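Local coordinates for protein colicin-D (Escherichia coli, PDB 5ZNM) that kills Escherichia coli and closely related bacteria as a tRNA-cleaving toxin that shuts down protein synthesis, here its central and C-terminal tRNase domains, at residues H327-Y339 and V347-I359. Sequence-based numbering, arbitrary orientation.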
ATOM      1  N   HIS A 327     -26.571 -19.314  28.254  1.00 18.47           N
ATOM      2  CA  HIS A 327     -27.894 -18.699  28.333  1.00 17.94           C
ATOM      3  C   HIS A 327     -28.428 -18.373  26.941  1.00 18.24           C
ATOM      4  O   HIS A 327     -29.575 -18.698  26.607  1.00 19.83           O
ATOM      5  CB  HIS A 327     -27.816 -17.426  29.195  1.00 14.35           C
ATOM      6  CG  HIS A 327     -29.038 -16.563  29.135  1.00 17.44           C
ATOM      7  ND1 HIS A 327     -30.107 -16.725  29.993  1.00 16.54           N
ATOM      8  CD2 HIS A 327     -29.346 -15.504  28.347  1.00 19.36           C
ATOM      9  CE1 HIS A 327     -31.024 -15.812  29.727  1.00 21.91           C
ATOM     10  NE2 HIS A 327     -30.589 -15.059  28.733  1.00 18.80           N
ATOM     11  N   LEU A 328     -27.604 -17.737  26.107  1.00 16.04           N
ATOM     12  CA  LEU A 328     -28.077 -17.352  24.780  1.00 18.13           C
ATOM     13  C   LEU A 328     -28.305 -18.548  23.870  1.00 23.07           C
ATOM     14  O   LEU A 328     -29.079 -18.437  22.915  1.00 25.90           O
ATOM     15  CB  LEU A 328     -27.093 -16.398  24.119  1.00 19.90           C
ATOM     16  CG  LEU A 328     -26.968 -15.015  24.763  1.00 24.92           C
ATOM     17  CD1 LEU A 328     -25.814 -14.282  24.095  1.00 22.44           C
ATOM     18  CD2 LEU A 328     -28.275 -14.211  24.648  1.00 21.58           C
ATOM     19  N   SER A 329     -27.654 -19.680  24.141  1.00 23.61           N
ATOM     20  CA  SER A 329     -27.806 -20.867  23.299  1.00 24.60           C
ATOM     21  C   SER A 329     -28.935 -21.770  23.756  1.00 27.48           C
ATOM     22  O   SER A 329     -29.351 -22.652  22.996  1.00 28.45           O
ATOM     23  CB  SER A 329     -26.512 -21.693  23.278  1.00 26.14           C
ATOM     24  OG  SER A 329     -25.440 -20.926  22.754  1.00 36.96           O
ATOM     25  N   ASP A 330     -29.415 -21.582  24.981  1.00 23.31           N
ATOM     26  CA  ASP A 330     -30.451 -22.444  25.533  1.00 22.33           C
ATOM     27  C   ASP A 330     -31.698 -22.342  24.666  1.00 25.91           C
ATOM     28  O   ASP A 330     -32.116 -21.245  24.279  1.00 22.33           O
ATOM     29  CB  ASP A 330     -30.726 -22.032  26.982  1.00 20.82           C
ATOM     30  CG  ASP A 330     -31.791 -22.882  27.670  1.00 24.75           C
ATOM     31  OD1 ASP A 330     -32.744 -23.365  27.024  1.00 31.75           O
ATOM     32  OD2 ASP A 330     -31.681 -23.044  28.900  1.00 27.36           O
ATOM     33  N   LYS A 331     -32.268 -23.500  24.327  1.00 26.95           N
ATOM     34  CA  LYS A 331     -33.423 -23.518  23.438  1.00 23.47           C
ATOM     35  C   LYS A 331     -34.624 -22.809  24.048  1.00 26.30           C
ATOM     36  O   LYS A 331     -35.494 -22.332  23.311  1.00 23.85           O
ATOM     37  CB  LYS A 331     -33.792 -24.961  23.087  1.00 30.56           C
ATOM     38  CG  LYS A 331     -34.310 -25.748  24.285  1.00 44.64           C
ATOM     39  CD  LYS A 331     -34.947 -27.061  23.865  1.00 53.80           C
ATOM     40  CE  LYS A 331     -35.504 -27.806  25.063  1.00 59.12           C
ATOM     41  NZ  LYS A 331     -35.516 -29.275  24.818  1.00 65.94           N
ATOM     42  N   ASP A 332     -34.709 -22.734  25.384  1.00 17.95           N
ATOM     43  CA  ASP A 332     -35.843 -22.024  25.961  1.00 19.10           C
ATOM     44  C   ASP A 332     -35.580 -20.543  26.187  1.00 20.41           C
ATOM     45  O   ASP A 332     -36.497 -19.839  26.616  1.00 19.40           O
ATOM     46  CB  ASP A 332     -36.286 -22.643  27.289  1.00 23.97           C
ATOM     47  CG  ASP A 332     -36.591 -24.115  27.169  1.00 31.96           C
ATOM     48  OD1 ASP A 332     -37.218 -24.508  26.174  1.00 40.47           O
ATOM     49  OD2 ASP A 332     -36.181 -24.873  28.065  1.00 37.70           O
ATOM     50  N   THR A 333     -34.384 -20.040  25.898  1.00 21.33           N
ATOM     51  CA  THR A 333     -34.163 -18.597  25.987  1.00 17.96           C
ATOM     52  C   THR A 333     -34.775 -17.929  24.769  1.00 20.36           C
ATOM     53  O   THR A 333     -34.572 -18.384  23.642  1.00 24.04           O
ATOM     54  CB  THR A 333     -32.676 -18.267  26.072  1.00 19.57           C
ATOM     55  OG1 THR A 333     -32.147 -18.743  27.313  1.00 19.03           O
ATOM     56  CG2 THR A 333     -32.451 -16.758  25.968  1.00 18.61           C
ATOM     57  N   VAL A 334     -35.516 -16.843  24.993  1.00 18.86           N
ATOM     58  CA  VAL A 334     -36.276 -16.177  23.944  1.00 18.40           C
ATOM     59  C   VAL A 334     -35.983 -14.686  23.982  1.00 22.87           C
ATOM     60  O   VAL A 334     -35.663 -14.124  25.037  1.00 17.63           O
ATOM     61  CB  VAL A 334     -37.793 -16.416  24.109  1.00 26.58           C
ATOM     62  CG1 VAL A 334     -38.126 -17.904  23.942  1.00 24.31           C
ATOM     63  CG2 VAL A 334     -38.270 -15.878  25.484  1.00 27.62           C
ATOM     64  N   GLU A 335     -36.113 -14.039  22.821  1.00 19.56           N
ATOM     65  CA  GLU A 335     -36.077 -12.583  22.790  1.00 15.60           C
ATOM     66  C   GLU A 335     -37.355 -12.049  23.427  1.00 19.81           C
ATOM     67  O   GLU A 335     -38.459 -12.477  23.075  1.00 17.79           O
ATOM     68  CB  GLU A 335     -35.957 -12.069  21.356  1.00 18.42           C
ATOM     69  CG  GLU A 335     -35.907 -10.549  21.294  1.00 19.29           C
ATOM     70  CD  GLU A 335     -35.928 -10.014  19.878  1.00 27.79           C
ATOM     71  OE1 GLU A 335     -35.790 -10.821  18.937  1.00 28.12           O
ATOM     72  OE2 GLU A 335     -36.089  -8.786  19.710  1.00 28.03           O
ATOM     73  N   LYS A 336     -37.210 -11.116  24.363  1.00 17.33           N
ATOM     74  CA  LYS A 336     -38.370 -10.623  25.106  1.00 19.41           C
ATOM     75  C   LYS A 336     -38.064  -9.186  25.514  1.00 16.01           C
ATOM     76  O   LYS A 336     -37.370  -8.955  26.510  1.00 17.18           O
ATOM     77  CB  LYS A 336     -38.667 -11.509  26.314  1.00 13.17           C
ATOM     78  CG  LYS A 336     -39.806 -10.987  27.246  1.00 14.85           C
ATOM     79  CD  LYS A 336     -39.872 -11.831  28.523  1.00 16.30           C
ATOM     80  CE  LYS A 336     -40.874 -11.255  29.546  1.00 19.73           C
ATOM     81  NZ  LYS A 336     -42.303 -11.303  29.073  1.00 22.87           N
ATOM     82  N   GLY A 337     -38.549  -8.238  24.721  1.00 22.14           N
ATOM     83  CA  GLY A 337     -38.517  -6.851  25.107  1.00 23.91           C
ATOM     84  C   GLY A 337     -37.200  -6.154  24.818  1.00 20.37           C
ATOM     85  O   GLY A 337     -36.402  -6.548  23.951  1.00 19.31           O
ATOM     86  N   THR A 338     -36.967  -5.090  25.584  1.00 18.94           N
ATOM     87  CA  THR A 338     -35.872  -4.175  25.295  1.00 21.76           C
ATOM     88  C   THR A 338     -35.455  -3.481  26.580  1.00 22.14           C
ATOM     89  O   THR A 338     -36.193  -3.469  27.574  1.00 21.28           O
ATOM     90  CB  THR A 338     -36.275  -3.136  24.237  1.00 27.46           C
ATOM     91  OG1 THR A 338     -35.130  -2.356  23.867  1.00 27.51           O
ATOM     92  CG2 THR A 338     -37.366  -2.216  24.787  1.00 20.22           C
ATOM     93  N   TYR A 339     -34.256  -2.895  26.550  1.00 18.77           N
ATOM     94  CA  TYR A 339     -33.701  -2.165  27.690  1.00 22.78           C
ATOM     95  C   TYR A 339     -33.707  -0.677  27.335  1.00 27.10           C
ATOM     96  O   TYR A 339     -32.928  -0.234  26.481  1.00 23.58           O
ATOM     97  CB  TYR A 339     -32.305  -2.692  28.027  1.00 17.71           C
ATOM     98  CG  TYR A 339     -31.629  -2.052  29.227  1.00 17.28           C
ATOM     99  CD1 TYR A 339     -32.161  -2.185  30.501  1.00 25.57           C
ATOM    100  CD2 TYR A 339     -30.443  -1.339  29.082  1.00 20.14           C
ATOM    101  CE1 TYR A 339     -31.547  -1.618  31.590  1.00 27.99           C
ATOM    102  CE2 TYR A 339     -29.816  -0.758  30.176  1.00 22.53           C
ATOM    103  CZ  TYR A 339     -30.372  -0.916  31.433  1.00 28.08           C
ATOM    104  OH  TYR A 339     -29.775  -0.352  32.540  1.00 29.41           O
ATOM    105  N   VAL A 347     -33.434  -7.875  24.559  1.00 13.95           N
ATOM    106  CA  VAL A 347     -33.292  -8.594  25.825  1.00 15.50           C
ATOM    107  C   VAL A 347     -33.625 -10.060  25.579  1.00 17.28           C
ATOM    108  O   VAL A 347     -34.641 -10.371  24.942  1.00 19.85           O
ATOM    109  CB  VAL A 347     -34.189  -8.000  26.933  1.00 15.73           C
ATOM    110  CG1 VAL A 347     -34.040  -8.793  28.204  1.00 15.74           C
ATOM    111  CG2 VAL A 347     -33.855  -6.508  27.197  1.00 14.19           C
ATOM    112  N   TYR A 348     -32.783 -10.957  26.090  1.00 14.88           N
ATOM    113  CA  TYR A 348     -32.945 -12.399  25.916  1.00 16.12           C
ATOM    114  C   TYR A 348     -33.226 -13.012  27.276  1.00 17.78           C
ATOM    115  O   TYR A 348     -32.393 -12.925  28.184  1.00 19.30           O
ATOM    116  CB  TYR A 348     -31.713 -13.027  25.251  1.00 14.86           C
ATOM    117  CG  TYR A 348     -31.584 -12.507  23.842  1.00 16.68           C
ATOM    118  CD1 TYR A 348     -32.355 -13.039  22.813  1.00 19.95           C
ATOM    119  CD2 TYR A 348     -30.740 -11.449  23.551  1.00 21.21           C
ATOM    120  CE1 TYR A 348     -32.269 -12.531  21.526  1.00 18.37           C
ATOM    121  CE2 TYR A 348     -30.644 -10.944  22.270  1.00 22.02           C
ATOM    122  CZ  TYR A 348     -31.411 -11.487  21.268  1.00 25.97           C
ATOM    123  OH  TYR A 348     -31.313 -10.974  19.995  1.00 27.07           O
ATOM    124  N   PHE A 349     -34.417 -13.581  27.425  1.00 16.24           N
ATOM    125  CA  PHE A 349     -34.947 -14.018  28.712  1.00 15.62           C
ATOM    126  C   PHE A 349     -35.034 -15.535  28.753  1.00 19.00           C
ATOM    127  O   PHE A 349     -35.418 -16.166  27.760  1.00 17.47           O
ATOM    128  CB  PHE A 349     -36.335 -13.410  28.936  1.00 16.86           C
ATOM    129  CG  PHE A 349     -37.037 -13.908  30.172  1.00 16.61           C
ATOM    130  CD1 PHE A 349     -36.562 -13.587  31.431  1.00 14.68           C
ATOM    131  CD2 PHE A 349     -38.182 -14.679  30.068  1.00 19.48           C
ATOM    132  CE1 PHE A 349     -37.245 -14.018  32.589  1.00 18.76           C
ATOM    133  CE2 PHE A 349     -38.861 -15.130  31.218  1.00 17.86           C
ATOM    134  CZ  PHE A 349     -38.388 -14.790  32.474  1.00 17.53           C
ATOM    135  N   ASN A 350     -34.668 -16.127  29.895  1.00 16.41           N
ATOM    136  CA  ASN A 350     -34.889 -17.555  30.097  1.00 20.61           C
ATOM    137  C   ASN A 350     -35.955 -17.756  31.160  1.00 18.02           C
ATOM    138  O   ASN A 350     -35.777 -17.290  32.288  1.00 15.34           O
ATOM    139  CB  ASN A 350     -33.593 -18.266  30.497  1.00 20.10           C
ATOM    140  CG  ASN A 350     -33.766 -19.763  30.567  1.00 23.54           C
ATOM    141  OD1 ASN A 350     -34.290 -20.286  31.547  1.00 21.03           O
ATOM    142  ND2 ASN A 350     -33.337 -20.462  29.522  1.00 18.49           N
ATOM    143  N   PRO A 351     -37.067 -18.441  30.869  1.00 15.78           N
ATOM    144  CA  PRO A 351     -38.145 -18.562  31.858  1.00 15.92           C
ATOM    145  C   PRO A 351     -37.857 -19.539  32.990  1.00 16.20           C
ATOM    146  O   PRO A 351     -38.631 -19.581  33.950  1.00 20.56           O
ATOM    147  CB  PRO A 351     -39.333 -19.048  31.015  1.00 16.30           C
ATOM    148  CG  PRO A 351     -38.698 -19.765  29.860  1.00 17.21           C
ATOM    149  CD  PRO A 351     -37.432 -19.018  29.564  1.00 20.35           C
ATOM    150  N   ASN A 352     -36.782 -20.316  32.914  1.00 18.72           N
ATOM    151  CA  ASN A 352     -36.472 -21.252  33.986  1.00 20.69           C
ATOM    152  C   ASN A 352     -35.508 -20.651  34.996  1.00 17.88           C
ATOM    153  O   ASN A 352     -35.764 -20.680  36.201  1.00 21.86           O
ATOM    154  CB  ASN A 352     -35.883 -22.535  33.413  1.00 19.55           C
ATOM    155  CG  ASN A 352     -36.769 -23.163  32.372  1.00 26.91           C
ATOM    156  OD1 ASN A 352     -36.315 -23.518  31.286  1.00 28.35           O
ATOM    157  ND2 ASN A 352     -38.040 -23.311  32.701  1.00 18.75           N
ATOM    158  N   THR A 353     -34.393 -20.098  34.519  1.00 19.66           N
ATOM    159  CA  THR A 353     -33.490 -19.406  35.428  1.00 14.67           C
ATOM    160  C   THR A 353     -33.951 -17.999  35.765  1.00 13.95           C
ATOM    161  O   THR A 353     -33.439 -17.419  36.728  1.00 17.53           O
ATOM    162  CB  THR A 353     -32.093 -19.307  34.828  1.00 17.09           C
ATOM    163  OG1 THR A 353     -32.153 -18.460  33.682  1.00 15.38           O
ATOM    164  CG2 THR A 353     -31.557 -20.701  34.425  1.00 17.25           C
ATOM    165  N   MET A 354     -34.871 -17.432  34.973  1.00 14.84           N
ATOM    166  CA  MET A 354     -35.331 -16.044  35.071  1.00 17.57           C
ATOM    167  C   MET A 354     -34.238 -15.035  34.761  1.00 16.97           C
ATOM    168  O   MET A 354     -34.382 -13.848  35.076  1.00 15.82           O
ATOM    169  CB  MET A 354     -35.948 -15.741  36.442  1.00 20.89           C
ATOM    170  CG  MET A 354     -37.040 -16.711  36.825  1.00 26.53           C
ATOM    171  SD  MET A 354     -38.572 -16.397  35.949  1.00 39.22           S
ATOM    172  CE  MET A 354     -39.032 -14.824  36.677  1.00 39.14           C
ATOM    173  N   ASN A 355     -33.160 -15.459  34.103  1.00 16.59           N
ATOM    174  CA  ASN A 355     -32.089 -14.536  33.759  1.00 16.58           C
ATOM    175  C   ASN A 355     -32.426 -13.762  32.491  1.00 17.75           C
ATOM    176  O   ASN A 355     -33.103 -14.265  31.589  1.00 16.75           O
ATOM    177  CB  ASN A 355     -30.765 -15.289  33.590  1.00 16.23           C
ATOM    178  CG  ASN A 355     -30.151 -15.681  34.927  1.00 16.20           C
ATOM    179  OD1 ASN A 355     -30.538 -15.147  35.970  1.00 16.35           O
ATOM    180  ND2 ASN A 355     -29.187 -16.614  34.909  1.00 13.65           N
ATOM    181  N   VAL A 356     -31.960 -12.517  32.439  1.00 15.98           N
ATOM    182  CA  VAL A 356     -31.964 -11.730  31.215  1.00 13.67           C
ATOM    183  C   VAL A 356     -30.527 -11.420  30.838  1.00 16.40           C
ATOM    184  O   VAL A 356     -29.661 -11.271  31.706  1.00 14.66           O
ATOM    185  CB  VAL A 356     -32.754 -10.411  31.369  1.00 15.91           C
ATOM    186  CG1 VAL A 356     -34.239 -10.701  31.532  1.00 15.34           C
ATOM    187  CG2 VAL A 356     -32.225  -9.637  32.582  1.00 18.62           C
ATOM    188  N   VAL A 357     -30.284 -11.301  29.530  1.00 12.30           N
ATOM    189  CA  VAL A 357     -29.026 -10.785  28.994  1.00 15.04           C
ATOM    190  C   VAL A 357     -29.381  -9.707  27.975  1.00 15.29           C
ATOM    191  O   VAL A 357     -30.256  -9.923  27.126  1.00 14.43           O
ATOM    192  CB  VAL A 357     -28.166 -11.890  28.348  1.00 13.69           C
ATOM    193  CG1 VAL A 357     -27.031 -11.272  27.501  1.00 13.82           C
ATOM    194  CG2 VAL A 357     -27.605 -12.855  29.436  1.00 15.67           C
ATOM    195  N   ILE A 358     -28.732  -8.539  28.086  1.00 14.10           N
ATOM    196  CA  ILE A 358     -28.981  -7.396  27.206  1.00 18.99           C
ATOM    197  C   ILE A 358     -27.912  -7.336  26.126  1.00 15.78           C
ATOM    198  O   ILE A 358     -26.715  -7.277  26.431  1.00 16.76           O
ATOM    199  CB  ILE A 358     -28.998  -6.069  27.983  1.00 11.08           C
ATOM    200  CG1 ILE A 358     -29.950  -6.117  29.178  1.00 15.36           C
ATOM    201  CG2 ILE A 358     -29.325  -4.869  27.001  1.00 14.26           C
ATOM    202  CD1 ILE A 358     -29.649  -5.004  30.193  1.00 21.88           C
ATOM    203  N   ILE A 359     -28.346  -7.260  24.872  1.00 16.90           N
ATOM    204  CA  ILE A 359     -27.467  -7.106  23.720  1.00 16.83           C
ATOM    205  C   ILE A 359     -27.780  -5.761  23.073  1.00 18.82           C
ATOM    206  O   ILE A 359     -28.934  -5.494  22.724  1.00 20.80           O
ATOM    207  CB  ILE A 359     -27.659  -8.248  22.704  1.00 22.49           C
ATOM    208  CG1 ILE A 359     -27.501  -9.610  23.381  1.00 22.08           C
ATOM    209  CG2 ILE A 359     -26.661  -8.114  21.552  1.00 23.99           C
ATOM    210  CD1 ILE A 359     -26.109  -9.861  23.915  1.00 16.08           C
TER
HETATM  211  O   HOH W   1     -30.360 -18.969  31.612  1.00 22.10           O
HETATM  212  O   HOH W   2     -33.894 -23.298  30.975  1.00 68.92           O
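Val-334 and Phe-349 form an antiparallel hydrogen-bonded pair, N to O both ways, and the ladder continues from Lys-336 N to Val-347 O (2.7 Å) before Gly-337 O takes a weak bond from Val-347 N. At the end of helix 314-329, His-327 points the edge of its ring at the same sheet: NE2 donates to Tyr-348 O (2.8 Å), which lies in the ring plane, although the donor stands well above the carbonyl plane. That oxygen also accepts from Val-357 N, while His-327 ND1 and Thr-353 OG1 share a water. With CG anti to the backbone N (chi1 169°), the imidazole reaches past Asn-350 CB to Val-357, where His-327 CD2 meets Val-357 CG2 at 3.4 Å. The segments supply three of four strands in the antiparallel sheet of the C-terminal tRNase domain, 334-335 outermost, then 346-349 and 355-359. Asn-350 ties turn 330-333 to the loop between the latter two: ND2 donates almost straight to Thr-333 OG1 (3.0 Å, 170°) and weakly to Asp-330 OD2, while OD1 accepts from Asn-352 N, closing an Asx turn, and, from the opposite amide face, Thr-353 N, extending it to an Asx motif. Leu-328 CD2 packs on Tyr-348 CB (3.7 Å), Lys-336 CD lies 3.7 Å from Phe-349 CD2 while its NZ bonds to Leu-382 O, and Ile-358 CD1 sits over one face of the Tyr-339 ring.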